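Local atomic coordinates of ubiquinol-cytochrome C chaperone (Brucella abortus NCTC 8038, PDB entry 6RWT), a protein that probably acts as a chaperone and assembly factor for respiratory complex III, as a homolog of Cbp3, which interacts with newly synthesized cytochrome b. Residues L52-L56 against L148-V152; R111-Y115 against A130-I135. One frame throughout, in Å; residues are numbered along the deposited sequence.

In the fold
The chain is helical and has no strands. Interaction 1 joins helix 43-61 to helix 145-161. Interaction 2 pairs helix 100-120 with helix 124-135, and along the chain it is nested inside the loop closed by interaction 1. Their centres lie about 10 Å apart, and the two contacts touch. F55 packs on V112 and Y115, L52 also meets Y115, and L131 reaches the backbone of G149. The two contacts thus join into one continuous helical core, in which the hairpin of interaction 2 bridges helix 43-61 and helix 145-161. All four segments belong to the ubiquinol-cytochrome C chaperone family region. Interaction 1 is buried nearer the centre of the chain, while interaction 2 reaches the surface.

Interaction 1: residues L52-L56 against L148-V152; sequences LHIFL and LGAYV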
# COMPACT_ATOMS: atom_id res chain seq x y z
N LEU A 52 2.38 2.34 2.23
CA LEU A 52 1.20 3.22 2.26
C LEU A 52 0.18 2.82 1.19
O LEU A 52 -1.02 2.74 1.48
CB LEU A 52 1.62 4.69 2.09
CG LEU A 52 0.52 5.74 1.93
CD1 LEU A 52 -0.40 5.76 3.14
CD2 LEU A 52 1.13 7.12 1.70
N HIS A 53 0.65 2.58 -0.04
CA HIS A 53 -0.24 2.26 -1.16
C HIS A 53 -0.80 0.83 -1.07
O HIS A 53 -1.97 0.59 -1.40
CB HIS A 53 0.46 2.56 -2.51
CG HIS A 53 0.60 4.03 -2.79
ND1 HIS A 53 1.57 4.82 -2.22
CD2 HIS A 53 -0.15 4.85 -3.56
CE1 HIS A 53 1.41 6.07 -2.63
NE2 HIS A 53 0.37 6.11 -3.44
N ILE A 54 0.01 -0.12 -0.58
CA ILE A 54 -0.47 -1.47 -0.28
C ILE A 54 -1.56 -1.42 0.82
O ILE A 54 -2.63 -2.03 0.65
CB ILE A 54 0.70 -2.41 0.11
CG1 ILE A 54 1.61 -2.67 -1.09
CG2 ILE A 54 0.19 -3.73 0.71
CD1 ILE A 54 1.06 -3.60 -2.16
N PHE A 55 -1.30 -0.68 1.90
CA PHE A 55 -2.30 -0.48 2.94
C PHE A 55 -3.64 0.02 2.37
O PHE A 55 -4.70 -0.48 2.74
CB PHE A 55 -1.81 0.52 4.03
CG PHE A 55 -2.94 1.22 4.72
CD1 PHE A 55 -3.62 0.60 5.76
CD2 PHE A 55 -3.37 2.48 4.29
CE1 PHE A 55 -4.70 1.23 6.36
CE2 PHE A 55 -4.45 3.11 4.88
CZ PHE A 55 -5.11 2.48 5.93
N LEU A 56 -3.59 1.04 1.51
CA LEU A 56 -4.83 1.59 0.93
C LEU A 56 -5.64 0.52 0.20
O LEU A 56 -6.87 0.47 0.34
CB LEU A 56 -4.53 2.78 0.01
CG LEU A 56 -4.34 4.13 0.71
CD1 LEU A 56 -3.58 5.12 -0.17
CD2 LEU A 56 -5.68 4.72 1.14
N LEU A 148 0.29 15.37 1.90
CA LEU A 148 0.27 13.92 1.70
C LEU A 148 -1.02 13.32 2.28
O LEU A 148 -1.63 12.44 1.67
CB LEU A 148 1.51 13.27 2.32
CG LEU A 148 1.67 11.75 2.12
CD1 LEU A 148 1.61 11.34 0.65
CD2 LEU A 148 2.95 11.23 2.76
N GLY A 149 -1.43 13.81 3.45
CA GLY A 149 -2.69 13.37 4.05
C GLY A 149 -3.92 13.64 3.19
O GLY A 149 -4.80 12.78 3.07
N ALA A 150 -3.98 14.81 2.56
CA ALA A 150 -5.05 15.12 1.61
C ALA A 150 -5.08 14.12 0.45
O ALA A 150 -6.15 13.65 0.07
CB ALA A 150 -4.92 16.55 1.09
N TYR A 151 -3.91 13.81 -0.10
CA TYR A 151 -3.80 12.77 -1.15
C TYR A 151 -4.32 11.41 -0.67
O TYR A 151 -5.08 10.75 -1.38
CB TYR A 151 -2.35 12.67 -1.64
CG TYR A 151 -2.01 11.44 -2.48
CD1 TYR A 151 -2.30 11.40 -3.85
CD2 TYR A 151 -1.38 10.34 -1.91
CE1 TYR A 151 -1.99 10.28 -4.61
CE2 TYR A 151 -1.06 9.22 -2.66
CZ TYR A 151 -1.36 9.19 -4.02
OH TYR A 151 -1.03 8.08 -4.78
N VAL A 152 -3.93 11.00 0.54
CA VAL A 152 -4.35 9.70 1.09
C VAL A 152 -5.88 9.63 1.28
O VAL A 152 -6.51 8.64 0.91
CB VAL A 152 -3.58 9.36 2.39
CG1 VAL A 152 -4.13 8.10 3.05
CG2 VAL A 152 -2.10 9.15 2.08
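H53 and Y151 make the polar link between helix 43-61 and helix 145-161, two helices that run in roughly the same direction and meet through buried side chains in this all-helical chaperone fold. The axes of the short segments stay 12.6 Å apart and cross at -29°. Long side chains must therefore span the gap, and the contact has a tight and a loose part.

The tight part is the nearly straight hydrogen bond between H53 NE2 and Y151 OH, 2.8 Å long. Each partner atom lies in the plane of the other ring, at its edge. The rings meet rim to rim with their planes 51° apart. H53 ND1 is hydrogen-bonded to M49 O one turn earlier. With both nitrogens engaged, the imidazole is fixed in its rotation.

Beside this bond, V152 stands between two leucines. L52 sends its CG anti to the backbone N (chi1 173°), which carries both methyls across the gap. Its CD2 lies 3.8 Å from V152 CG2.

The loose part lies at the outer ends of this apolar row. L148 CD1 is 4.4 Å from L52 CD2, and L148 also packs on L131 and I135. All the touching residues are buried, so neither part faces solvent. At the other end, L56 CD2 stops 4.2 Å from V152 CG1 and 4.0 Å from V152 O.

Interaction 2: residues R111-Y115 against A130-I135; sequences RVGAY and ALTRNI
Segments 111-115 and 130-135 run antiparallel at 160°, with axes 9.7 Å apart, and come closest in backbone where the CA atoms of A114 and A130 are 6.2 Å from each other. N134 fills the middle of the contact. Its CG lies anti to its own carbonyl carbon (chi1 -73°), which aims the amide across at the other helix. ND2 then gives two nearly straight hydrogen bonds. N134 ND2 lies 3.0 Å from R111 O and 3.1 Å from Y115 OH. Both acceptors lie close to the amide plane, so the pair fixes the rotation of the amide and sets ND2, not OD1, toward them. At the R111 end the donor sits above the carbonyl plane, 53° out of it. Helix 100-120 is kinked here. Y115 N does not bond to R111 O but makes a weak bond to V112 O, which leaves R111 O for the asparagine.

Helices 100-120 and 124-135 follow each other through a short turn and form an alpha-alpha hairpin. Small residues let its arms close up: A114 CB meets A130 CB at 3.8 Å. On the inner side the Y115 ring reaches L131, with Y115 CE1 3.6 Å from L131 CD2, and its CD1 edge rests beside the methyl of A130. L52 of helix 43-61 also packs on this ring.

The outer side is more polar. The bent chain of R111 lays one guanidinium face over N134 CG. A water bridges R111 NE to N134 OD1, and another joins R111 NH2 to R133 O. R111 NH1 forms a salt bridge with E48 of helix 43-61. The chain of R133 bends so that its guanidinium lies with one face over A130 CA, and R133 NH2 comes to 3.6 Å from A114 CB.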
# COMPACT_ATOMS: atom_id res chain seq x y z
N ARG A 111 2.41 -0.46 12.08
CA ARG A 111 2.66 0.95 11.78
C ARG A 111 1.61 1.58 10.86
O ARG A 111 1.40 2.78 10.93
CB ARG A 111 4.07 1.15 11.21
CG ARG A 111 5.16 0.79 12.21
CD ARG A 111 6.56 0.80 11.62
NE ARG A 111 7.10 2.15 11.37
CZ ARG A 111 7.55 2.62 10.21
NH1 ARG A 111 7.52 1.89 9.09
NH2 ARG A 111 8.03 3.86 10.15
N VAL A 112 0.97 0.78 10.00
CA VAL A 112 -0.09 1.30 9.11
C VAL A 112 -1.49 1.30 9.77
O VAL A 112 -2.41 1.92 9.24
CB VAL A 112 -0.16 0.59 7.73
CG1 VAL A 112 1.20 0.65 7.02
CG2 VAL A 112 -0.68 -0.84 7.83
N GLY A 113 -1.64 0.63 10.91
CA GLY A 113 -2.91 0.65 11.66
C GLY A 113 -3.40 2.05 12.01
O GLY A 113 -4.60 2.31 11.96
N ALA A 114 -2.47 2.94 12.36
CA ALA A 114 -2.79 4.35 12.61
C ALA A 114 -3.42 5.04 11.41
O ALA A 114 -4.29 5.89 11.58
CB ALA A 114 -1.56 5.11 13.07
N TYR A 115 -3.00 4.67 10.19
CA TYR A 115 -3.62 5.21 8.97
C TYR A 115 -5.09 4.78 8.85
O TYR A 115 -5.96 5.58 8.51
CB TYR A 115 -2.87 4.76 7.69
CG TYR A 115 -1.39 5.10 7.56
CD1 TYR A 115 -0.83 6.21 8.21
CD2 TYR A 115 -0.56 4.35 6.72
CE1 TYR A 115 0.51 6.53 8.05
CE2 TYR A 115 0.78 4.68 6.54
CZ TYR A 115 1.32 5.75 7.21
OH TYR A 115 2.66 6.06 7.02
N ALA A 130 0.45 10.61 12.11
CA ALA A 130 0.89 9.24 11.80
C ALA A 130 1.89 9.21 10.62
O ALA A 130 2.92 8.52 10.68
CB ALA A 130 -0.31 8.35 11.50
N LEU A 131 1.59 9.96 9.57
CA LEU A 131 2.50 10.08 8.43
C LEU A 131 3.87 10.67 8.84
O LEU A 131 4.91 10.18 8.39
CB LEU A 131 1.87 10.90 7.30
CG LEU A 131 0.69 10.26 6.56
CD1 LEU A 131 -0.06 11.28 5.73
CD2 LEU A 131 1.15 9.11 5.66
N THR A 132 3.85 11.71 9.68
CA THR A 132 5.09 12.34 10.18
C THR A 132 5.90 11.34 11.01
O THR A 132 7.10 11.19 10.80
CB THR A 132 4.79 13.63 11.01
OG1 THR A 132 4.02 14.55 10.22
CG2 THR A 132 6.07 14.33 11.45
N ARG A 133 5.22 10.67 11.95
CA ARG A 133 5.82 9.64 12.81
C ARG A 133 6.52 8.55 11.99
O ARG A 133 7.67 8.19 12.27
CB ARG A 133 4.74 9.01 13.70
CG ARG A 133 5.24 8.19 14.88
CD ARG A 133 4.19 8.11 15.99
NE ARG A 133 2.97 7.39 15.56
CZ ARG A 133 1.73 7.88 15.50
NH1 ARG A 133 1.43 9.14 15.85
NH2 ARG A 133 0.74 7.09 15.08
N ASN A 134 5.83 8.05 10.97
CA ASN A 134 6.34 6.94 10.15
C ASN A 134 7.40 7.35 9.12
O ASN A 134 8.35 6.59 8.90
CB ASN A 134 5.18 6.21 9.44
CG ASN A 134 4.34 5.35 10.38
OD1 ASN A 134 4.66 5.15 11.56
ND2 ASN A 134 3.22 4.85 9.86
N ILE A 135 7.24 8.53 8.51
CA ILE A 135 8.04 8.92 7.34
C ILE A 135 9.13 9.98 7.62
O ILE A 135 10.24 9.86 7.10
CB ILE A 135 7.13 9.40 6.17
CG1 ILE A 135 6.09 8.32 5.86
CG2 ILE A 135 7.96 9.72 4.93
CD1 ILE A 135 4.95 8.76 4.95
O HOH W 1 9.08 5.69 12.47
O HOH W 2 6.91 4.08 13.53
O HOH W 3 2.14 4.44 13.30